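Local coordinates for isomaltose glucohydrolase (Kribbella flavida, PDB 5Z3E), which catalyses the hydrolysis of the alpha-1,6-glucosidic linkage of isomaltose from its non-reducing end, releasing beta-D-glucose and D-glucose, at residues Phe148-Tyr153 and Arg191-Trp196; Arg204-Leu209 and Lys257-Ser262. The protein carries 1 engineered substitution. All coordinates share one frame; numbering follows the deposited sequence.

Contact 1: residues Phe148-Tyr153 and Arg191-Trp196; sequences FQTDGY and RPCYDW
Phe148 and Tyr194 meet through the backbone, where Tyr194 N donates to Phe148 O at 2.9 Å; the same oxygen lies at the edge of the tyrosine ring. A second bond is tentative: in one of two modelled conformers Gln149 NE2 approaches Asp195 O at a short 2.6 Å, 27° out of the amide plane. Water bridges Asp151 OD1 to Tyr194 O.

Apolar packing centres on Phe148: with CG anti to the backbone N (chi1 173°), the end of the ring reaches Cys193 and Arg191. Cys193 CB touches its CD2 at 3.5 Å, while SG stands above the face, 5.3 Å from the centroid, as a distant sulfur-aromatic contact. Arg191 crosses the ring with CD and NE, its guanidinium turned 81° from the ring plane and hydrogen-bonded to Asn126. Replacing Phe148 with alanine would probably leave Cys193 CB and the Arg191 chain without their packing surface.

The buried Asp151 and Trp196 pass each other with carboxylate and ring, Trp196 CD1 3.6 Å from Asp151 OD2, the oxygen paired with Arg75. Here the loop after helix 175-188, with the predicted proton acceptor Asp195, packs on the start of helix 151-167 in the (alpha/alpha)6 barrel of family 15.

Contact 2: residues Arg204-Leu209 and Lys257-Ser262; sequences RHVSTL and KWLGSS
His205 and Trp258 form a single antiparallel bridge as a non-hydrogen-bonded pair, their CA atoms 4.1 Å apart, flanked by the bonds Leu259 N to Arg204 O (2.9 Å) and Val206 N to Lys257 O (3.1 Å).

The His205 and Trp258 side chains run alongside each other in the same direction. With CG held between its backbone N and carbonyl carbon (chi1 60°), Trp258 brings CE3 to within 3.6 Å of His205 CE1; the imidazole and the six-membered ring stand almost perpendicular, at 87°, in an oblique pairing. His205 NE2 is bonded to His200 O, which probably limits the rotation of the imidazole, and His203 stacks on Trp258. His205 also occupies the N-cap position of helix 206-220, so the bridge pins an incoming loop just where this helix of the (alpha/alpha)6 barrel begins.

On the apolar side, Leu259 splits its methyls: CD2 lies 4.0 Å from Val206 CG2 and equally near Leu209 CD1, while CD1 packs obliquely against Arg204 NE at 3.8 Å. Arg204 NH1 bonds to Asp190 O. A type II turn from Trp258 to Ser261 reverses the chain, with Leu259 and Gly260 at its corners. Trp258 O accepts from Ser261 N and, in the one of two conformers modelled here, apparently also from Ser261 OG.

In the fold
The contacts follow one another along the chain, contact 1 closing before contact 2 opens, and their centres lie 11 Å apart on the same side of the chain's centre. Segment 191-196 lies in the loop between helices 175-188 and 206-220, facing the start of helix 151-167; segment 204-209 runs from the end of that loop into helix 206-220 and faces the loop after strand 254-255. The two sites touch directly: Asp195 CB packs 3.4 Å from His205 CG, and Trp196 NE1 makes a weak hydrogen bond to Ser207 O. Asp195 of contact 1, the predicted proton acceptor, thus packs against His205 of contact 2, on a loop that also carries the inferred proton donor Glu198.

Contact 1: residues Phe148-Tyr153 and Arg191-Trp196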
ATOM      1  N   PHE A 148       5.161  14.754  -1.233  1.00  8.37           N
ATOM      2  CA  PHE A 148       4.123  14.581  -2.250  1.00  8.14           C
ATOM      3  C   PHE A 148       4.103  13.155  -2.814  1.00  7.55           C
ATOM      4  O   PHE A 148       5.101  12.680  -3.369  1.00  8.12           O
ATOM      5  CB  PHE A 148       4.362  15.562  -3.412  1.00  8.66           C
ATOM      6  CG  PHE A 148       3.460  15.352  -4.587  1.00  7.98           C
ATOM      7  CD1 PHE A 148       2.085  15.283  -4.447  1.00  8.81           C
ATOM      8  CD2 PHE A 148       3.983  15.236  -5.861  1.00  8.26           C
ATOM      9  CE1 PHE A 148       1.268  15.059  -5.526  1.00  9.11           C
ATOM     10  CE2 PHE A 148       3.155  15.010  -6.955  1.00  8.56           C
ATOM     11  CZ  PHE A 148       1.808  14.922  -6.786  1.00  8.76           C
ATOM     12  N   GLN A 149       2.940  12.505  -2.717  0.56  7.36           N
ATOM     13  CA  GLN A 149       2.728  11.132  -3.164  0.56  7.31           C
ATOM     14  C   GLN A 149       1.322  11.022  -3.717  0.56  7.40           C
ATOM     15  O   GLN A 149       0.385  11.557  -3.097  0.56  7.74           O
ATOM     16  CB  GLN A 149       2.825  10.132  -1.998  0.56  7.75           C
ATOM     17  CG  GLN A 149       4.239   9.957  -1.447  0.56  8.11           C
ATOM     18  CD  GLN A 149       4.300   9.015  -0.241  0.56  8.82           C
ATOM     19  OE1 GLN A 149       3.334   8.865   0.480  0.56 11.04           O
ATOM     20  NE2 GLN A 149       5.429   8.376  -0.026  0.56  9.43           N
ATOM     21  N   THR A 150       1.131  10.262  -4.790  1.00  7.17           N
ATOM     22  CA  THR A 150      -0.206   9.989  -5.307  1.00  7.40           C
ATOM     23  C   THR A 150      -0.677   8.560  -5.060  1.00  7.25           C
ATOM     24  O   THR A 150      -1.841   8.257  -5.314  1.00  8.34           O
ATOM     25  CB  THR A 150      -0.254  10.313  -6.788  1.00  7.83           C
ATOM     26  OG1 THR A 150       0.834   9.632  -7.390  1.00  7.77           O
ATOM     27  CG2 THR A 150      -0.198  11.829  -7.027  1.00  9.88           C
ATOM     28  N   ASP A 151       0.200   7.672  -4.592  1.00  7.25           N
ATOM     29  CA  ASP A 151      -0.165   6.256  -4.488  1.00  7.86           C
ATOM     30  C   ASP A 151      -1.348   6.007  -3.577  1.00  7.47           C
ATOM     31  O   ASP A 151      -2.176   5.130  -3.854  1.00  7.77           O
ATOM     32  CB  ASP A 151       1.025   5.397  -4.028  1.00  8.46           C
ATOM     33  CG  ASP A 151       1.530   5.761  -2.673  1.00  8.63           C
ATOM     34  OD1 ASP A 151       2.072   6.879  -2.542  1.00  9.11           O
ATOM     35  OD2 ASP A 151       1.349   4.956  -1.736  1.00 10.88           O
ATOM     36  N   GLY A 152      -1.428   6.727  -2.463  1.00  7.47           N
ATOM     37  CA  GLY A 152      -2.423   6.404  -1.461  1.00  7.78           C
ATOM     38  C   GLY A 152      -3.843   6.580  -1.952  1.00  6.89           C
ATOM     39  O   GLY A 152      -4.749   5.846  -1.567  1.00  7.19           O
ATOM     40  N   TYR A 153      -4.063   7.568  -2.819  1.00  7.14           N
ATOM     41  CA  TYR A 153      -5.379   7.792  -3.378  1.00  7.51           C
ATOM     42  C   TYR A 153      -5.794   6.636  -4.279  1.00  7.19           C
ATOM     43  O   TYR A 153      -6.958   6.233  -4.290  1.00  7.70           O
ATOM     44  CB  TYR A 153      -5.408   9.157  -4.129  1.00  8.08           C
ATOM     45  CG  TYR A 153      -5.112  10.300  -3.173  1.00  8.19           C
ATOM     46  CD1 TYR A 153      -6.088  10.769  -2.302  1.00  9.47           C
ATOM     47  CD2 TYR A 153      -3.868  10.880  -3.071  1.00  8.64           C
ATOM     48  CE1 TYR A 153      -5.806  11.728  -1.350  1.00  9.51           C
ATOM     49  CE2 TYR A 153      -3.573  11.826  -2.123  1.00  9.13           C
ATOM     50  CZ  TYR A 153      -4.544  12.245  -1.225  1.00  8.83           C
ATOM     51  OH  TYR A 153      -4.324  13.150  -0.223  1.00  9.54           O
ATOM     52  N   ARG A 191       2.357  12.589 -13.138  1.00  7.49           N
ATOM     53  CA  ARG A 191       3.270  13.518 -12.510  1.00  7.84           C
ATOM     54  C   ARG A 191       4.334  12.778 -11.696  1.00  7.18           C
ATOM     55  O   ARG A 191       4.018  11.846 -10.974  1.00  7.99           O
ATOM     56  CB  ARG A 191       2.447  14.383 -11.551  1.00  9.87           C
ATOM     57  CG  ARG A 191       3.128  15.524 -10.970  1.00 11.03           C
ATOM     58  CD  ARG A 191       2.118  16.311 -10.141  1.00 12.62           C
ATOM     59  NE  ARG A 191       2.733  17.370  -9.432  1.00 13.57           N
ATOM     60  CZ  ARG A 191       2.425  18.654  -9.552  1.00 10.81           C
ATOM     61  NH1 ARG A 191       1.507  19.079 -10.444  1.00 10.95           N
ATOM     62  NH2 ARG A 191       3.006  19.458  -8.767  1.00 12.74           N
ATOM     63  N   PRO A 192       5.603  13.228 -11.766  0.65  7.21           N
ATOM     64  CA  PRO A 192       6.622  12.742 -10.833  0.65  7.72           C
ATOM     65  C   PRO A 192       6.177  12.957  -9.388  0.65  7.19           C
ATOM     66  O   PRO A 192       5.512  13.951  -9.068  0.65  7.25           O
ATOM     67  CB  PRO A 192       7.851  13.590 -11.181  0.65  8.97           C
ATOM     68  CG  PRO A 192       7.663  13.985 -12.641  0.65  8.51           C
ATOM     69  CD  PRO A 192       6.165  14.176 -12.755  0.65  7.89           C
ATOM     70  N   CYS A 193       6.566  12.052  -8.498  1.00  6.77           N
ATOM     71  CA  CYS A 193       6.316  12.266  -7.094  1.00  6.84           C
ATOM     72  C   CYS A 193       7.274  11.397  -6.292  1.00  6.71           C
ATOM     73  O   CYS A 193       7.995  10.562  -6.845  1.00  7.42           O
ATOM     74  CB  CYS A 193       4.855  11.998  -6.722  1.00  7.43           C
ATOM     75  SG  CYS A 193       4.328  10.271  -6.817  1.00  7.75           S
ATOM     76  N   TYR A 194       7.294  11.577  -4.970  1.00  7.05           N
ATOM     77  CA  TYR A 194       8.090  10.691  -4.130  1.00  7.42           C
ATOM     78  C   TYR A 194       7.487   9.281  -4.178  1.00  7.84           C
ATOM     79  O   TYR A 194       6.269   9.113  -4.308  1.00  8.07           O
ATOM     80  CB  TYR A 194       8.108  11.176  -2.680  1.00  8.27           C
ATOM     81  CG  TYR A 194       8.787  12.515  -2.425  1.00  8.26           C
ATOM     82  CD1 TYR A 194       8.055  13.701  -2.474  1.00  8.79           C
ATOM     83  CD2 TYR A 194      10.112  12.617  -2.095  1.00  9.81           C
ATOM     84  CE1 TYR A 194       8.617  14.935  -2.200  1.00 10.07           C
ATOM     85  CE2 TYR A 194      10.690  13.908  -1.797  1.00  9.95           C
ATOM     86  CZ  TYR A 194       9.907  15.023  -1.865  1.00  9.85           C
ATOM     87  OH  TYR A 194      10.481  16.250  -1.570  1.00 11.65           O
ATOM     88  N   ASP A 195       8.348   8.289  -4.031  1.00  8.20           N
ATOM     89  CA  ASP A 195       7.931   6.900  -3.986  1.00  8.18           C
ATOM     90  C   ASP A 195       7.257   6.569  -2.654  1.00  9.07           C
ATOM     91  O   ASP A 195       7.121   7.434  -1.780  1.00 10.42           O
ATOM     92  CB  ASP A 195       9.092   5.982  -4.330  1.00  8.60           C
ATOM     93  CG  ASP A 195      10.248   6.000  -3.355  1.00  8.96           C
ATOM     94  OD1 ASP A 195      10.082   6.463  -2.225  1.00  9.34           O
ATOM     95  OD2 ASP A 195      11.317   5.482  -3.780  1.00 10.64           O
ATOM     96  N   TRP A 196       6.836   5.314  -2.486  1.00  8.79           N
ATOM     97  CA  TRP A 196       6.191   4.914  -1.241  1.00  9.46           C
ATOM     98  C   TRP A 196       7.067   5.229  -0.050  1.00  9.84           C
ATOM     99  O   TRP A 196       6.565   5.418   1.051  1.00 13.79           O
ATOM    100  CB  TRP A 196       5.905   3.423  -1.163  1.00 10.12           C
ATOM    101  CG  TRP A 196       4.892   2.817  -2.095  1.00  9.26           C
ATOM    102  CD1 TRP A 196       4.237   3.364  -3.201  1.00 10.02           C
ATOM    103  CD2 TRP A 196       4.464   1.457  -2.024  1.00  9.28           C
ATOM    104  NE1 TRP A 196       3.431   2.400  -3.769  1.00 10.70           N
ATOM    105  CE2 TRP A 196       3.564   1.220  -3.098  1.00 10.14           C
ATOM    106  CE3 TRP A 196       4.742   0.418  -1.149  1.00 10.03           C
ATOM    107  CZ2 TRP A 196       2.954  -0.021  -3.300  1.00 11.35           C
ATOM    108  CZ3 TRP A 196       4.111  -0.809  -1.343  1.00 10.77           C
ATOM    109  CH2 TRP A 196       3.254  -1.018  -2.413  1.00 12.01           C
TER
HETATM  110  O   HOH W   1       1.660  10.840  -9.722  1.00 15.17           O
HETATM  111  O   HOH W   2       3.954   7.535  -4.371  1.00 12.75           O

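Contact 2: residues Arg204-Leu209 and Lys257-Ser262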
ATOM      1  N   ARG A 204       9.163   8.744 -11.587  1.00  6.99           N
ATOM      2  CA  ARG A 204       7.827   8.161 -11.677  1.00  6.84           C
ATOM      3  C   ARG A 204       7.978   6.691 -11.351  1.00  6.60           C
ATOM      4  O   ARG A 204       8.629   5.925 -12.071  1.00  7.44           O
ATOM      5  CB  ARG A 204       7.212   8.421 -13.041  1.00  7.50           C
ATOM      6  CG  ARG A 204       6.996   9.917 -13.251  1.00  8.41           C
ATOM      7  CD  ARG A 204       6.236  10.306 -14.459  1.00  8.26           C
ATOM      8  NE  ARG A 204       6.964  10.035 -15.683  1.00  7.20           N
ATOM      9  CZ  ARG A 204       6.442  10.226 -16.877  1.00  7.22           C
ATOM     10  NH1 ARG A 204       5.206  10.707 -16.991  1.00  8.16           N
ATOM     11  NH2 ARG A 204       7.133   9.939 -17.962  1.00  7.94           N
ATOM     12  N   HIS A 205       7.432   6.330 -10.203  1.00  6.66           N
ATOM     13  CA  HIS A 205       7.730   5.062  -9.555  1.00  6.87           C
ATOM     14  C   HIS A 205       6.724   4.018  -9.975  1.00  6.35           C
ATOM     15  O   HIS A 205       5.524   4.262  -9.954  1.00  6.87           O
ATOM     16  CB  HIS A 205       7.757   5.268  -8.040  1.00  6.99           C
ATOM     17  CG  HIS A 205       8.744   6.300  -7.679  1.00  7.47           C
ATOM     18  ND1 HIS A 205      10.096   6.031  -7.646  1.00  7.92           N
ATOM     19  CD2 HIS A 205       8.556   7.623  -7.450  1.00  8.03           C
ATOM     20  CE1 HIS A 205      10.699   7.170  -7.378  1.00  8.42           C
ATOM     21  NE2 HIS A 205       9.803   8.155  -7.265  1.00  8.80           N
ATOM     22  N   VAL A 206       7.192   2.831 -10.353  1.00  6.64           N
ATOM     23  CA  VAL A 206       6.309   1.830 -10.919  1.00  6.42           C
ATOM     24  C   VAL A 206       5.280   1.332  -9.900  1.00  6.66           C
ATOM     25  O   VAL A 206       4.132   1.097 -10.302  1.00  7.07           O
ATOM     26  CB  VAL A 206       7.128   0.733 -11.617  1.00  6.71           C
ATOM     27  CG1 VAL A 206       6.263  -0.422 -12.080  1.00  7.42           C
ATOM     28  CG2 VAL A 206       7.854   1.343 -12.812  1.00  7.36           C
ATOM     29  N   SER A 207       5.612   1.225  -8.615  1.00  6.77           N
ATOM     30  CA  SER A 207       4.599   0.819  -7.658  1.00  7.18           C
ATOM     31  C   SER A 207       3.612   1.944  -7.316  1.00  6.89           C
ATOM     32  O   SER A 207       2.532   1.658  -6.790  1.00  8.34           O
ATOM     33  CB  SER A 207       5.196   0.221  -6.400  1.00  7.62           C
ATOM     34  OG  SER A 207       5.939   1.198  -5.706  1.00  7.77           O
ATOM     35  N   THR A 208       3.957   3.191  -7.608  1.00  6.94           N
ATOM     36  CA  THR A 208       3.003   4.301  -7.511  1.00  7.00           C
ATOM     37  C   THR A 208       2.051   4.293  -8.705  1.00  6.33           C
ATOM     38  O   THR A 208       0.832   4.317  -8.541  1.00  6.78           O
ATOM     39  CB  THR A 208       3.728   5.639  -7.363  1.00  7.55           C
ATOM     40  OG1 THR A 208       4.477   5.594  -6.159  1.00  9.84           O
ATOM     41  CG2 THR A 208       2.748   6.788  -7.378  1.00  8.42           C
ATOM     42  N   LEU A 209       2.621   4.217  -9.903  1.00  6.74           N
ATOM     43  CA  LEU A 209       1.816   4.031 -11.107  1.00  6.73           C
ATOM     44  C   LEU A 209       0.927   2.821 -10.948  1.00  6.66           C
ATOM     45  O   LEU A 209      -0.251   2.833 -11.347  1.00  7.00           O
ATOM     46  CB  LEU A 209       2.728   3.894 -12.320  1.00  6.91           C
ATOM     47  CG  LEU A 209       3.462   5.171 -12.719  1.00  7.36           C
ATOM     48  CD1 LEU A 209       4.594   4.843 -13.688  1.00  8.75           C
ATOM     49  CD2 LEU A 209       2.516   6.194 -13.323  1.00  8.88           C
ATOM     50  N   LYS A 257      12.120  -0.263 -10.578  0.58  7.16           N
ATOM     51  CA  LYS A 257      11.744   0.584  -9.476  0.58  7.52           C
ATOM     52  C   LYS A 257      11.077   1.888  -9.921  0.58  7.10           C
ATOM     53  O   LYS A 257      10.033   2.287  -9.377  0.58  7.48           O
ATOM     54  CB  LYS A 257      13.025   0.792  -8.683  0.58  9.00           C
ATOM     55  CG  LYS A 257      12.992   1.714  -7.588  0.58 10.26           C
ATOM     56  CD  LYS A 257      14.229   1.541  -6.707  0.58 10.42           C
ATOM     57  CE  LYS A 257      14.285   2.629  -5.794  0.58 12.78           C
ATOM     58  NZ  LYS A 257      13.363   2.506  -4.766  0.58  5.79           N
ATOM     59  N   TRP A 258      11.665   2.573 -10.873  1.00  7.20           N
ATOM     60  CA  TRP A 258      11.067   3.761 -11.462  1.00  7.03           C
ATOM     61  C   TRP A 258      11.336   3.733 -12.951  1.00  6.83           C
ATOM     62  O   TRP A 258      12.231   3.049 -13.450  1.00  7.38           O
ATOM     63  CB  TRP A 258      11.530   5.056 -10.782  1.00  7.31           C
ATOM     64  CG  TRP A 258      12.998   5.388 -10.797  1.00  7.71           C
ATOM     65  CD1 TRP A 258      13.755   5.763 -11.870  1.00  7.96           C
ATOM     66  CD2 TRP A 258      13.850   5.503  -9.651  1.00  8.61           C
ATOM     67  NE1 TRP A 258      15.023   6.093 -11.456  1.00  8.57           N
ATOM     68  CE2 TRP A 258      15.103   5.951 -10.099  1.00  9.06           C
ATOM     69  CE3 TRP A 258      13.670   5.295  -8.296  1.00 10.78           C
ATOM     70  CZ2 TRP A 258      16.170   6.195  -9.222  1.00 10.90           C
ATOM     71  CZ3 TRP A 258      14.727   5.523  -7.435  1.00 12.94           C
ATOM     72  CH2 TRP A 258      15.957   5.968  -7.905  1.00 13.59           C
ATOM     73  N   LEU A 259      10.522   4.477 -13.700  1.00  6.78           N
ATOM     74  CA  LEU A 259      10.710   4.516 -15.143  1.00  6.74           C
ATOM     75  C   LEU A 259      12.128   4.924 -15.445  1.00  6.95           C
ATOM     76  O   LEU A 259      12.636   5.901 -14.860  1.00  7.58           O
ATOM     77  CB  LEU A 259       9.745   5.512 -15.786  1.00  7.04           C
ATOM     78  CG  LEU A 259       8.254   5.288 -15.520  1.00  7.19           C
ATOM     79  CD1 LEU A 259       7.467   6.320 -16.280  1.00  7.90           C
ATOM     80  CD2 LEU A 259       7.790   3.862 -15.863  1.00  7.38           C
ATOM     81  N   GLY A 260      12.800   4.211 -16.341  1.00  7.22           N
ATOM     82  CA  GLY A 260      14.149   4.561 -16.706  1.00  8.24           C
ATOM     83  C   GLY A 260      15.236   4.043 -15.769  1.00  8.66           C
ATOM     84  O   GLY A 260      16.381   4.467 -15.908  1.00 11.84           O
ATOM     85  N   SER A 261      14.930   3.185 -14.812  0.60  8.30           N
ATOM     86  CA  SER A 261      15.934   2.555 -13.964  0.60  8.36           C
ATOM     87  C   SER A 261      16.082   1.105 -14.356  0.60  7.69           C
ATOM     88  O   SER A 261      15.240   0.538 -15.062  0.60  9.65           O
ATOM     89  CB  SER A 261      15.479   2.624 -12.477  0.60  9.62           C
ATOM     90  OG  SER A 261      14.364   1.822 -12.279  0.60  9.29           O
ATOM     91  N   SER A 262      17.132   0.474 -13.846  1.00  8.23           N
ATOM     92  CA  SER A 262      17.354  -0.951 -14.043  1.00  8.55           C
ATOM     93  C   SER A 262      17.056  -1.801 -12.808  1.00  9.02           C
ATOM     94  O   SER A 262      16.889  -3.015 -12.944  1.00 10.80           O
ATOM     95  CB  SER A 262      18.794  -1.205 -14.501  1.00  9.50           C
ATOM     96  OG  SER A 262      19.736  -0.769 -13.546  1.00  9.48           O
TER
HETATM   97  O   HOH W   3      11.295   8.013 -13.489  1.00  7.51           O
HETATM   98  O   HOH W   4       8.291   1.073  -7.660  1.00  9.15           O